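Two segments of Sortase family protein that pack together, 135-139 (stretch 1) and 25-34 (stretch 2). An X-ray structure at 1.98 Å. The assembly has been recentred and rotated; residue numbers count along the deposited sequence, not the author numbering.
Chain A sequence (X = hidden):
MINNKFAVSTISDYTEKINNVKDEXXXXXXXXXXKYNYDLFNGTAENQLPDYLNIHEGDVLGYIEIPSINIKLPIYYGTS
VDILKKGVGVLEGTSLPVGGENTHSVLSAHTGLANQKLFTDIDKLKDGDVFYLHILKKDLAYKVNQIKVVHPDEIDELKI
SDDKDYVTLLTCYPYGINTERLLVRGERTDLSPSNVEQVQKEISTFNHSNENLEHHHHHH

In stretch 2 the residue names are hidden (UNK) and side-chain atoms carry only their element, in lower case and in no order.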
# COMPACT_ATOMS: atom_id res chain seq x y z
N ILE A 135 0.52 -0.81 9.82
CA ILE A 135 -0.72 -0.20 9.36
C ILE A 135 -1.77 -0.37 10.47
O ILE A 135 -2.06 -1.49 10.87
CB ILE A 135 -1.24 -0.89 8.09
CG1 ILE A 135 -0.20 -0.79 6.97
CG2 ILE A 135 -2.60 -0.33 7.69
CD1 ILE A 135 -0.24 0.48 6.15
N LEU A 136 -2.22 0.74 11.04
CA LEU A 136 -3.17 0.71 12.15
C LEU A 136 -2.79 -0.34 13.20
O LEU A 136 -3.61 -1.17 13.60
CB LEU A 136 -4.60 0.47 11.63
CG LEU A 136 -5.31 1.64 10.94
CD1 LEU A 136 -4.35 2.71 10.46
CD2 LEU A 136 -6.17 1.16 9.79
N LYS A 137 -1.53 -0.30 13.63
CA LYS A 137 -1.03 -1.14 14.73
C LYS A 137 -0.76 -2.59 14.34
O LYS A 137 -0.23 -3.36 15.13
CB LYS A 137 -2.00 -1.12 15.91
CG LYS A 137 -2.26 0.27 16.45
CD LYS A 137 -1.07 0.76 17.26
CE LYS A 137 -1.16 0.31 18.71
NZ LYS A 137 -0.02 0.84 19.50
N LYS A 138 -1.07 -2.95 13.10
CA LYS A 138 -0.71 -4.26 12.58
C LYS A 138 0.69 -4.22 12.01
O LYS A 138 1.08 -3.27 11.33
CB LYS A 138 -1.70 -4.71 11.51
CG LYS A 138 -3.08 -5.02 12.05
CD LYS A 138 -3.89 -5.84 11.06
CE LYS A 138 -3.79 -7.33 11.34
NZ LYS A 138 -4.89 -7.81 12.24
N ASP A 139 1.46 -5.25 12.36
CA ASP A 139 2.73 -5.51 11.74
C ASP A 139 2.55 -6.64 10.73
O ASP A 139 2.16 -7.75 11.12
CB ASP A 139 3.74 -5.94 12.80
CG ASP A 139 4.11 -4.81 13.75
OD1 ASP A 139 3.95 -3.62 13.41
OD2 ASP A 139 4.65 -5.14 14.83
N UNK A 25 -11.38 1.62 19.58
CA UNK A 25 -11.63 2.34 18.35
C UNK A 25 -10.80 1.76 17.21
O UNK A 25 -11.31 1.62 16.11
o UNK A 25 -13.97 6.36 18.31
c UNK A 25 -11.36 3.84 18.51
c UNK A 25 -12.80 5.93 18.37
c UNK A 25 -12.57 4.59 19.06
o UNK A 25 -11.81 6.55 17.91
N UNK A 26 -9.55 1.38 17.50
CA UNK A 26 -8.70 0.72 16.52
C UNK A 26 -9.33 -0.60 16.06
O UNK A 26 -9.42 -0.87 14.86
c UNK A 26 -6.63 1.67 17.63
c UNK A 26 -7.29 0.41 17.08
c UNK A 26 -6.41 -0.24 16.01
N UNK A 27 -9.76 -1.41 17.04
CA UNK A 27 -10.49 -2.67 16.77
C UNK A 27 -11.66 -2.45 15.84
O UNK A 27 -11.87 -3.18 14.88
c UNK A 27 -9.97 -4.12 18.79
c UNK A 27 -11.02 -3.29 18.07
o UNK A 27 -8.82 -4.15 18.34
o UNK A 27 -10.32 -4.80 19.78
N UNK A 28 -12.46 -1.44 16.13
CA UNK A 28 -13.66 -1.23 15.35
C UNK A 28 -13.34 -0.70 13.94
O UNK A 28 -14.02 -1.05 12.98
c UNK A 28 -15.58 -1.18 17.05
c UNK A 28 -14.67 -0.35 16.10
o UNK A 28 -16.43 -1.96 16.55
o UNK A 28 -15.38 -1.13 18.28
N UNK A 29 -12.24 0.02 13.81
CA UNK A 29 -11.80 0.48 12.49
C UNK A 29 -11.30 -0.69 11.63
O UNK A 29 -11.67 -0.84 10.48
c UNK A 29 -9.00 3.01 11.41
c UNK A 29 -11.27 2.60 10.41
c UNK A 29 -10.15 2.01 11.26
c UNK A 29 -10.70 1.55 12.62
N UNK A 30 -10.49 -1.56 12.22
CA UNK A 30 -10.00 -2.75 11.52
C UNK A 30 -11.15 -3.68 11.08
O UNK A 30 -11.13 -4.26 9.99
c UNK A 30 -9.04 -3.53 12.45
c UNK A 30 -7.80 -2.67 12.76
c UNK A 30 -6.77 -2.63 11.66
c UNK A 30 -8.66 -4.88 11.85
N UNK A 31 -12.19 -3.77 11.91
CA UNK A 31 -13.37 -4.56 11.56
C UNK A 31 -14.07 -4.00 10.34
O UNK A 31 -14.55 -4.74 9.51
c UNK A 31 -15.81 -4.90 15.43
c UNK A 31 -14.16 -5.71 13.71
n UNK A 31 -17.14 -5.18 16.05
c UNK A 31 -14.39 -4.60 12.70
c UNK A 31 -15.44 -6.01 14.47
N UNK A 32 -14.20 -2.69 10.29
CA UNK A 32 -14.87 -2.06 9.18
C UNK A 32 -14.04 -2.12 7.88
O UNK A 32 -14.59 -2.39 6.80
n UNK A 32 -16.21 0.36 11.52
c UNK A 32 -15.23 -0.63 9.54
o UNK A 32 -17.33 -1.27 10.49
c UNK A 32 -16.35 -0.55 10.57
N UNK A 33 -12.73 -2.00 8.00
CA UNK A 33 -11.85 -2.24 6.86
C UNK A 33 -11.93 -3.70 6.40
O UNK A 33 -11.93 -4.00 5.19
c UNK A 33 -9.47 -2.37 6.09
c UNK A 33 -10.40 -1.91 7.21
c UNK A 33 -10.25 -0.41 7.47
c UNK A 33 -8.95 -0.03 8.14
N UNK A 34 -11.98 -4.61 7.37
CA UNK A 34 -12.06 -6.02 7.05
C UNK A 34 -13.34 -6.30 6.27
O UNK A 34 -13.30 -6.96 5.24
o UNK A 34 -9.61 -7.06 7.82
n UNK A 34 -10.24 -7.57 9.92
c UNK A 34 -10.49 -7.18 8.67
c UNK A 34 -11.93 -6.88 8.32
O HOH W 1 -7.87 -8.26 11.47

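Stretch 2 is a run of helix lying across a tight type I' turn, Ile-135 to Lys-138, whose Leu-136 points its side chain at the helix.

Position 25 has three side-chain carbons, the third carrying two oxygens, and touches nothing on stretch 1. A carboxylate at the end of a two-carbon arm is Glu-25, an exposed residue suited to solvent.

Position 26 has one carbon carrying two more, and one of these lies 3.8 Å from the backbone O of Leu-136 and 4.2 Å from CG of Lys-137. This short fork directed toward the turn is valine. Val-26, with chi1 at t, makes both contacts through CG1, so a compact apolar group covers the turn where the two CA atoms of Val-26 and Leu-136 are 7.0 Å apart.

Positions 27 and 28 look alike: two carbons, the second bearing two oxygens, and no contact with the turn. Both are aspartates. Asp-27 is exposed, while Asp-28 is only partly so; both carboxylates lie out of reach of stretch 1, where access to solvent keeps the desolvation cost of a charged group low.

Position 29 has four carbons forked at the second, and a carbon at the end of the fork lies 3.7 Å from CD2 of Leu-136. The fork is the signature of leucine. Leu-29 points toward the turn and makes this contact through CD2, methyl against methyl, so its branched apolar end suits an apolar partner.

Position 30 also has four carbons, but the fork is at the first and one arm is two carbons long. The end carbon of that arm lies 3.8 Å from CB of Leu-136 and 4.4 Å from CD of Lys-138. This is isoleucine. Through CD1, Ile-30 thus meets both the leucine and the aliphatic part of the lysine, and among the helix residues it has the largest area covered by the turn.

Position 31 carries four carbons in a row ending in nitrogen, clear of stretch 1. This is Lys-31, whose long, exposed arm keeps its charge at the surface and lets NZ form a salt bridge with OD1 of Asp-28 at 3.3 Å, about one helical turn back.

Position 32 has two carbons, the second with one oxygen and one nitrogen: an amide on a short arm, Asn-32. It too is out of reach of the turn, and its polar group, partly exposed, stays clear of the apolar contact.

Position 33 repeats the pattern of position 30, four carbons forked at the first with one longer arm, whose end carbon lies 3.4 Å from CD2 of Leu-136, the closest contact between the stretches. Ile-33 is buried, and CD1 makes this approach, an apolar end suited to an apolar neighbour.

Position 34 again has two carbons, the second with one oxygen and one nitrogen, and makes no direct contact. Asn-34 instead donates from ND2 to water 1 at 2.9 Å, and that water also accepts from NZ of Lys-138 at 3.1 Å, a polar bridge beside the apolar contact.

The contact works through helical periodicity: positions 26, 29, 30 and 33 fall on one face, and all four touch Leu-136. The turn, closed by hydrogen bonds between Ile-135 and Lys-138, presents that leucine to the helix. No direct hydrogen bond crosses; apolar packing dominates, with one water linking the stretches.

Stretch 2, residues 25-34: EVDDLIKNIN
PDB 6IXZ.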